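Leucine aminopeptidase 1 (Caenorhabditis elegans, PDB 2HC9) is a zinc-dependent M17 aminopeptidase that releases N-terminal amino acids, preferably leucine, from peptides and probably serves as a digestive enzyme. Local coordinates at residues S169-P180 against K273-E284; H222-F233 against C303-N314. The protein carries 1 engineered substitution. All coordinates share one frame; numbering follows the deposited sequence.

Contact 1 of 2, residues S169-P180 against K273-E284. With ZN (zinc ion), chain C.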
# COMPACT_ATOMS: atom_id res chain seq x y z
N SER A 169 -16.36 39.62 5.40
CA SER A 169 -15.30 39.11 4.51
C SER A 169 -14.90 37.70 4.94
O SER A 169 -14.69 36.81 4.10
CB SER A 169 -14.10 40.05 4.54
OG SER A 169 -14.28 41.14 3.64
N VAL A 170 -14.82 37.49 6.26
CA VAL A 170 -14.52 36.17 6.85
C VAL A 170 -15.59 35.16 6.44
O VAL A 170 -15.27 34.08 5.89
CB VAL A 170 -14.36 36.25 8.41
CG1 VAL A 170 -14.33 34.84 9.04
CG2 VAL A 170 -13.05 37.04 8.76
N ARG A 171 -16.86 35.51 6.66
CA ARG A 171 -17.96 34.58 6.32
C ARG A 171 -18.10 34.33 4.82
O ARG A 171 -18.47 33.23 4.41
CB ARG A 171 -19.28 35.05 6.92
CG ARG A 171 -19.24 35.03 8.45
CD ARG A 171 -20.54 35.63 9.02
NE ARG A 171 -21.70 34.75 8.82
CZ ARG A 171 -22.91 35.16 8.43
NH1 ARG A 171 -23.17 36.44 8.11
NH2 ARG A 171 -23.89 34.26 8.33
N GLU A 172 -17.82 35.35 4.01
CA GLU A 172 -17.82 35.18 2.55
C GLU A 172 -16.71 34.24 2.06
O GLU A 172 -16.95 33.37 1.22
CB GLU A 172 -17.67 36.54 1.85
CG GLU A 172 -18.99 37.39 1.87
CD GLU A 172 -20.04 36.76 0.98
OE1 GLU A 172 -20.00 37.03 -0.24
OE2 GLU A 172 -20.85 35.94 1.49
N THR A 173 -15.51 34.43 2.59
CA THR A 173 -14.39 33.52 2.25
C THR A 173 -14.80 32.08 2.56
O THR A 173 -14.65 31.19 1.71
CB THR A 173 -13.13 33.85 3.12
OG1 THR A 173 -12.73 35.20 2.87
CG2 THR A 173 -11.96 32.94 2.75
N ALA A 174 -15.32 31.85 3.77
CA ALA A 174 -15.76 30.51 4.18
C ALA A 174 -16.91 29.97 3.32
O ALA A 174 -16.91 28.79 2.97
CB ALA A 174 -16.15 30.51 5.66
N ARG A 175 -17.88 30.82 2.99
CA ARG A 175 -18.98 30.40 2.11
C ARG A 175 -18.47 29.89 0.76
O ARG A 175 -18.92 28.84 0.25
CB ARG A 175 -19.96 31.58 1.86
CG ARG A 175 -21.05 31.24 0.81
CD ARG A 175 -21.99 32.43 0.55
NE ARG A 175 -21.34 33.58 -0.06
CZ ARG A 175 -21.01 33.69 -1.36
NH1 ARG A 175 -21.25 32.71 -2.23
NH2 ARG A 175 -20.45 34.80 -1.80
N LEU A 176 -17.55 30.65 0.16
CA LEU A 176 -16.98 30.29 -1.14
C LEU A 176 -16.27 28.94 -1.01
O LEU A 176 -16.42 28.07 -1.86
CB LEU A 176 -16.01 31.39 -1.63
CG LEU A 176 -16.72 32.75 -1.96
CD1 LEU A 176 -15.63 33.82 -2.22
CD2 LEU A 176 -17.60 32.58 -3.19
N ILE A 177 -15.52 28.76 0.07
CA ILE A 177 -14.81 27.50 0.32
C ILE A 177 -15.77 26.33 0.51
O ILE A 177 -15.53 25.25 -0.05
CB ILE A 177 -13.85 27.66 1.53
CG1 ILE A 177 -12.66 28.55 1.10
CG2 ILE A 177 -13.38 26.27 2.10
CD1 ILE A 177 -11.82 29.05 2.29
N ASP A 178 -16.85 26.53 1.28
CA ASP A 178 -17.75 25.41 1.64
C ASP A 178 -18.64 24.97 0.48
O ASP A 178 -19.17 23.87 0.51
CB ASP A 178 -18.69 25.81 2.80
CG ASP A 178 -17.95 26.05 4.11
OD1 ASP A 178 -16.79 25.59 4.25
OD2 ASP A 178 -18.56 26.67 5.02
N THR A 179 -18.84 25.85 -0.50
CA THR A 179 -19.76 25.58 -1.62
C THR A 179 -19.12 24.48 -2.49
O THR A 179 -17.97 24.57 -2.86
CB THR A 179 -19.99 26.87 -2.49
OG1 THR A 179 -20.48 27.94 -1.65
CG2 THR A 179 -20.96 26.63 -3.62
N PRO A 180 -19.89 23.42 -2.80
CA PRO A 180 -19.31 22.36 -3.64
C PRO A 180 -19.01 22.87 -5.03
O PRO A 180 -19.64 23.82 -5.49
CB PRO A 180 -20.42 21.32 -3.72
CG PRO A 180 -21.70 22.06 -3.43
CD PRO A 180 -21.30 23.16 -2.45
N LYS A 273 -12.94 20.65 -3.19
CA LYS A 273 -13.62 21.95 -3.41
C LYS A 273 -12.91 23.11 -2.68
O LYS A 273 -13.11 24.28 -3.04
CB LYS A 273 -15.08 21.89 -2.93
CG LYS A 273 -15.21 21.99 -1.38
CD LYS A 273 -16.62 21.65 -0.90
CE LYS A 273 -16.61 21.48 0.64
NZ LYS A 273 -18.03 21.47 1.21
N ARG A 274 -12.12 22.79 -1.65
CA ARG A 274 -11.54 23.84 -0.80
C ARG A 274 -10.23 24.37 -1.38
O ARG A 274 -9.61 25.25 -0.79
CB ARG A 274 -11.34 23.35 0.64
CG ARG A 274 -12.65 22.88 1.31
CD ARG A 274 -12.41 22.55 2.82
NE ARG A 274 -13.54 21.76 3.31
CZ ARG A 274 -13.46 20.63 4.00
NH1 ARG A 274 -12.29 20.12 4.38
NH2 ARG A 274 -14.59 20.03 4.36
N ASP A 275 -9.83 23.85 -2.55
CA ASP A 275 -8.54 24.22 -3.14
C ASP A 275 -8.51 25.63 -3.77
O ASP A 275 -7.52 26.02 -4.40
CB ASP A 275 -8.14 23.15 -4.17
CG ASP A 275 -6.64 23.02 -4.32
OD1 ASP A 275 -5.86 23.29 -3.37
OD2 ASP A 275 -6.24 22.60 -5.42
N MET A 276 -9.60 26.38 -3.62
CA MET A 276 -9.68 27.79 -4.03
C MET A 276 -9.69 28.73 -2.81
O MET A 276 -9.98 29.93 -2.94
CB MET A 276 -10.96 28.03 -4.91
CG MET A 276 -12.25 27.30 -4.46
SD MET A 276 -12.72 27.54 -2.74
CE MET A 276 -13.20 29.29 -2.86
N GLY A 277 -9.35 28.20 -1.63
CA GLY A 277 -9.36 29.02 -0.40
C GLY A 277 -8.44 30.25 -0.44
O GLY A 277 -8.75 31.31 0.14
N GLY A 278 -7.32 30.12 -1.14
CA GLY A 278 -6.42 31.27 -1.33
C GLY A 278 -7.07 32.41 -2.11
O GLY A 278 -6.96 33.58 -1.73
N ALA A 279 -7.69 32.09 -3.24
CA ALA A 279 -8.37 33.10 -4.07
C ALA A 279 -9.50 33.72 -3.28
O ALA A 279 -9.69 34.95 -3.33
CB ALA A 279 -8.94 32.47 -5.34
N ALA A 280 -10.28 32.90 -2.57
CA ALA A 280 -11.40 33.45 -1.77
C ALA A 280 -10.86 34.42 -0.72
O ALA A 280 -11.43 35.51 -0.51
CB ALA A 280 -12.18 32.31 -1.08
N GLY A 281 -9.80 34.02 -0.03
CA GLY A 281 -9.27 34.87 1.06
C GLY A 281 -8.67 36.17 0.54
O GLY A 281 -8.85 37.23 1.16
N MET A 282 -7.98 36.12 -0.60
CA MET A 282 -7.40 37.35 -1.20
C MET A 282 -8.51 38.29 -1.69
O MET A 282 -8.46 39.51 -1.45
CB MET A 282 -6.45 37.02 -2.37
CG MET A 282 -5.11 36.35 -1.92
SD MET A 282 -4.36 37.19 -0.50
CE MET A 282 -2.62 37.25 -0.96
N LEU A 283 -9.52 37.73 -2.36
CA LEU A 283 -10.68 38.51 -2.82
C LEU A 283 -11.36 39.23 -1.66
O LEU A 283 -11.70 40.44 -1.76
CB LEU A 283 -11.69 37.56 -3.48
CG LEU A 283 -13.02 38.20 -3.92
CD1 LEU A 283 -12.71 39.28 -4.96
CD2 LEU A 283 -14.04 37.17 -4.41
N GLU A 284 -11.60 38.51 -0.56
CA GLU A 284 -12.32 39.10 0.56
C GLU A 284 -11.48 40.02 1.42
O GLU A 284 -12.00 40.97 2.01
CB GLU A 284 -13.03 38.02 1.40
CG GLU A 284 -14.02 37.17 0.57
CD GLU A 284 -15.21 37.98 0.03
OE1 GLU A 284 -15.57 39.00 0.66
OE2 GLU A 284 -15.80 37.56 -1.00
ZN ZN C . -4.32 22.27 -5.70
O HOH W 1 -16.81 41.47 1.32
O HOH W 2 -18.10 38.49 -1.65
O HOH W 3 -16.17 23.03 3.68
O HOH W 4 -2.82 20.90 -5.24
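Glu284 lies as a knob among Ser169, Glu172, Thr173 and Leu176 of the facing helix. Its chain bends at chi2 (-65°), which lays the carboxylate against Glu172, CD lying 3.4 Å from Glu172 CB with the two carboxylate planes nearly perpendicular. Ser169 OG donates to Glu284 O (2.8 Å). Midway, Ala280 CB meets Thr173 CG2 at 3.9 Å, and Ile177 CD1 rests 3.6 Å from Gly277 CA, where a side chain would be tight. Met276, curled at chi2 and chi3, brings its CE to 3.7 Å from Leu176 CB. At the far end Lys273 runs extended past the last turn of helix 157-178, and its NZ donates to Asp178 O (2.7 Å), 34° from the carbonyl plane. A methionine in place of Lys273 would probably leave that carbonyl without this donor. In the second shell, Arg175 grips Glu172 side-on through NE and NH2, and Lys133 also pairs with Glu172, which probably eases the closeness of the two glutamates. Asp178 is held by Gly468 and Arg467, Arg274 by Glu463. The axes of 169-178 and 277-284, antiparallel at 156°, approach to 8.6 Å in the M17 catalytic domain beside the two-zinc site, where Asp275 OD2 binds one zinc with Lys252, Asp257 and Glu336.

Contact 2 of 2, residues H222-F233 against C303-N314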
# COMPACT_ATOMS: atom_id res chain seq x y z
N HIS A 222 -3.05 25.76 -19.25
CA HIS A 222 -2.84 24.32 -19.37
C HIS A 222 -3.36 23.53 -18.18
O HIS A 222 -3.89 22.43 -18.33
CB HIS A 222 -1.40 23.99 -19.80
CG HIS A 222 -1.11 24.43 -21.21
ND1 HIS A 222 -1.69 23.82 -22.31
CD2 HIS A 222 -0.35 25.45 -21.69
CE1 HIS A 222 -1.28 24.44 -23.41
NE2 HIS A 222 -0.48 25.44 -23.06
N VAL A 223 -3.28 24.11 -16.98
CA VAL A 223 -3.89 23.48 -15.81
C VAL A 223 -5.40 23.35 -15.98
O VAL A 223 -5.98 22.29 -15.70
CB VAL A 223 -3.52 24.23 -14.49
CG1 VAL A 223 -4.39 23.77 -13.33
CG2 VAL A 223 -2.02 24.03 -14.17
N GLY A 224 -6.05 24.44 -16.39
CA GLY A 224 -7.52 24.50 -16.38
C GLY A 224 -8.24 24.00 -17.63
O GLY A 224 -9.48 23.97 -17.67
N LYS A 225 -7.48 23.63 -18.67
CA LYS A 225 -8.06 23.33 -20.01
C LYS A 225 -8.94 22.08 -20.00
O LYS A 225 -9.80 21.93 -20.88
CB LYS A 225 -6.97 23.17 -21.08
CG LYS A 225 -5.95 22.02 -20.82
CD LYS A 225 -4.81 22.02 -21.87
CE LYS A 225 -3.64 21.15 -21.39
NZ LYS A 225 -2.59 21.02 -22.44
N ALA A 226 -8.73 21.18 -19.04
CA ALA A 226 -9.57 19.98 -18.95
C ALA A 226 -10.68 20.13 -17.89
O ALA A 226 -11.31 19.16 -17.48
CB ALA A 226 -8.71 18.74 -18.67
N GLY A 227 -10.95 21.37 -17.48
CA GLY A 227 -12.12 21.60 -16.58
C GLY A 227 -13.43 21.61 -17.37
O GLY A 227 -13.43 21.82 -18.60
N PRO A 228 -14.56 21.39 -16.68
CA PRO A 228 -15.87 21.44 -17.33
C PRO A 228 -16.28 22.86 -17.73
O PRO A 228 -17.12 23.02 -18.61
CB PRO A 228 -16.81 20.87 -16.26
CG PRO A 228 -16.18 21.21 -14.97
CD PRO A 228 -14.68 21.09 -15.24
N THR A 229 -15.68 23.87 -17.09
CA THR A 229 -15.88 25.27 -17.46
C THR A 229 -14.47 25.87 -17.54
O THR A 229 -13.53 25.31 -16.96
CB THR A 229 -16.74 26.03 -16.40
OG1 THR A 229 -16.13 25.88 -15.12
CG2 THR A 229 -18.21 25.45 -16.35
N PRO A 230 -14.30 26.93 -18.34
CA PRO A 230 -12.92 27.30 -18.69
C PRO A 230 -12.10 28.01 -17.62
O PRO A 230 -12.65 28.59 -16.67
CB PRO A 230 -13.10 28.20 -19.92
CG PRO A 230 -14.47 28.69 -19.85
CD PRO A 230 -15.30 27.72 -19.07
N PRO A 231 -10.76 27.96 -17.78
CA PRO A 231 -9.89 28.67 -16.85
C PRO A 231 -10.08 30.20 -17.00
O PRO A 231 -10.51 30.65 -18.07
CB PRO A 231 -8.46 28.23 -17.30
CG PRO A 231 -8.63 27.87 -18.78
CD PRO A 231 -10.00 27.22 -18.82
N ALA A 232 -9.74 30.97 -15.97
CA ALA A 232 -9.81 32.43 -16.04
C ALA A 232 -8.76 33.02 -15.15
O ALA A 232 -8.34 32.42 -14.16
CB ALA A 232 -11.19 32.94 -15.59
N PHE A 233 -8.34 34.23 -15.52
CA PHE A 233 -7.54 35.07 -14.67
C PHE A 233 -8.31 36.39 -14.48
O PHE A 233 -8.71 37.03 -15.47
CB PHE A 233 -6.22 35.35 -15.37
CG PHE A 233 -5.25 36.20 -14.58
CD1 PHE A 233 -4.72 35.75 -13.37
CD2 PHE A 233 -4.82 37.42 -15.08
CE1 PHE A 233 -3.77 36.48 -12.66
CE2 PHE A 233 -3.88 38.17 -14.39
CZ PHE A 233 -3.36 37.73 -13.17
N CYS A 303 -6.34 33.37 -9.87
CA CYS A 303 -6.06 32.39 -10.90
C CYS A 303 -7.08 31.28 -10.72
O CYS A 303 -7.00 30.54 -9.73
CB CYS A 303 -4.62 31.86 -10.71
SG CYS A 303 -3.39 33.21 -10.67
N ILE A 304 -8.04 31.17 -11.64
CA ILE A 304 -9.28 30.40 -11.39
C ILE A 304 -9.37 29.26 -12.41
O ILE A 304 -9.53 29.50 -13.61
CB ILE A 304 -10.53 31.28 -11.48
CG1 ILE A 304 -10.49 32.37 -10.40
CG2 ILE A 304 -11.81 30.42 -11.29
CD1 ILE A 304 -11.56 33.49 -10.62
N VAL A 305 -9.19 28.03 -11.94
CA VAL A 305 -9.14 26.85 -12.85
C VAL A 305 -9.83 25.67 -12.17
O VAL A 305 -9.97 25.65 -10.95
CB VAL A 305 -7.69 26.41 -13.15
CG1 VAL A 305 -6.90 27.52 -13.87
CG2 VAL A 305 -6.97 25.93 -11.86
N GLU A 306 -10.26 24.70 -12.96
CA GLU A 306 -10.57 23.39 -12.39
C GLU A 306 -9.59 22.37 -12.96
O GLU A 306 -9.37 22.34 -14.17
CB GLU A 306 -12.03 23.00 -12.66
CG GLU A 306 -12.35 21.58 -12.07
CD GLU A 306 -13.84 21.24 -12.01
OE1 GLU A 306 -14.67 22.16 -11.88
OE2 GLU A 306 -14.17 20.03 -12.10
N ASN A 307 -8.99 21.56 -12.08
CA ASN A 307 -7.96 20.59 -12.47
C ASN A 307 -8.62 19.20 -12.58
O ASN A 307 -8.90 18.55 -11.56
CB ASN A 307 -6.83 20.59 -11.41
CG ASN A 307 -5.56 19.89 -11.89
OD1 ASN A 307 -5.29 19.85 -13.09
ND2 ASN A 307 -4.80 19.30 -10.96
N ASN A 308 -8.93 18.79 -13.81
CA ASN A 308 -9.74 17.59 -14.02
C ASN A 308 -9.10 16.69 -15.08
O ASN A 308 -7.96 16.92 -15.50
CB ASN A 308 -11.22 17.95 -14.36
CG ASN A 308 -12.23 16.93 -13.78
OD1 ASN A 308 -12.12 15.73 -14.02
ND2 ASN A 308 -13.23 17.43 -13.04
N VAL A 309 -9.82 15.65 -15.48
CA VAL A 309 -9.22 14.52 -16.17
C VAL A 309 -9.90 14.34 -17.55
O VAL A 309 -11.11 14.10 -17.63
CB VAL A 309 -9.41 13.22 -15.32
CG1 VAL A 309 -8.93 12.01 -16.09
CG2 VAL A 309 -8.65 13.37 -13.99
N SER A 310 -9.11 14.46 -18.61
CA SER A 310 -9.59 14.12 -19.96
C SER A 310 -8.38 13.90 -20.86
O SER A 310 -7.25 14.17 -20.45
CB SER A 310 -10.48 15.23 -20.53
OG SER A 310 -9.70 16.28 -21.07
N PRO A 311 -8.62 13.44 -22.10
CA PRO A 311 -7.49 13.26 -23.03
C PRO A 311 -6.72 14.54 -23.38
O PRO A 311 -5.61 14.44 -23.87
CB PRO A 311 -8.16 12.69 -24.29
CG PRO A 311 -9.44 12.02 -23.76
CD PRO A 311 -9.90 12.98 -22.70
N ILE A 312 -7.31 15.71 -23.13
CA ILE A 312 -6.58 16.95 -23.35
C ILE A 312 -5.89 17.51 -22.12
O ILE A 312 -5.21 18.53 -22.21
CB ILE A 312 -7.42 18.02 -24.09
CG1 ILE A 312 -8.58 18.51 -23.21
CG2 ILE A 312 -7.84 17.50 -25.48
CD1 ILE A 312 -9.11 19.89 -23.63
N ALA A 313 -6.03 16.83 -20.97
CA ALA A 313 -5.43 17.35 -19.72
C ALA A 313 -3.89 17.28 -19.76
O ALA A 313 -3.32 16.47 -20.52
CB ALA A 313 -5.96 16.58 -18.48
N ASN A 314 -3.24 18.09 -18.93
CA ASN A 314 -1.82 17.90 -18.58
C ASN A 314 -1.52 16.43 -18.24
O ASN A 314 -2.35 15.75 -17.61
CB ASN A 314 -1.47 18.71 -17.32
CG ASN A 314 -1.33 20.21 -17.57
OD1 ASN A 314 -1.09 20.67 -18.70
ND2 ASN A 314 -1.47 21.00 -16.48
O HOH W 5 -5.01 19.98 -17.67
O HOH W 6 -8.17 20.74 -16.00
O HOH W 7 -10.82 25.25 -15.75
O HOH W 8 -0.08 20.13 -21.22
O HOH W 9 -4.17 19.60 -24.36
O HOH W 10 -15.29 24.65 -12.93
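Ala232 and Ile304 form an antiparallel hydrogen-bonded pair, each backbone N donating to the other's O at 2.8 Å. Phe233 and Cys303 follow as a non-hydrogen-bonded pair. With Phe233 CG anti to the backbone N (chi1 -178°), the ring presents its edge to the sulfur, and Cys303 SG lies 3.8 Å from Phe233 CE1, close to the ring plane; Tyr347 meets the same ring edge-to-face.

Apolar packing continues where the strands part. Val305 spreads its branches, CG2 crossing Val223 CG1 at about a right angle (3.7 Å) and CG1 reaching Pro231 CB. Gly224 passes so close to Val305 that a side chain there would clash. Farther out, Ala226 CB meets Ala313 CB at 3.5 Å.

Polar contacts are largely relayed by water. One water accepts from Asn308 N and lies within hydrogen-bonding distance of Val223 O and Glu306 O, though it has more acceptors in reach than protons to give; another accepts a hydrogen bond from Glu306 N and donates to Gly224 O and Thr229 O. Lys225 NZ bonds His222 ND1 directly (2.9 Å) and reaches Asn314 OD1 and Ile312 O through two further waters. Ala226 O, by contrast, is buried without a partner. Glu306 OE2 accepts from Asn308 ND2 on its anti lone pair and forms a salt bridge to Lys315 of a second subunit; Pro228 CD packs 3.3 Å from Glu306 CD, the side chains crossing at about a right angle.

At the end of strand 297-307, Asn307 ND2 bonds Asp257, a zinc ligand, as a second-shell residue. This is an antiparallel pairing inside the mixed sheet of the M17 catalytic domain, opening into loops at the metal site and subunit interface.

Followed from the N terminus, the first of the four segments is 169-180, at the end of helix 157-178; next comes 222-233, from the end of helix 218-224 to the start of strand 232-238. Residues 273-284 return to the first of these and close contact 1 over 92 intervening residues; 303-314 then return to the second and close contact 2 over 69. The segments alternate, so the two loops cross. Helix 277-290 leads directly into strand 297-307, joining the helical layer of contact 1 to the sheet of contact 2. The centres lie about 19 Å apart and the contacts do not touch, yet both border the zinc site, contact 1 in its first shell and contact 2 in its second. Both also meet the second subunit.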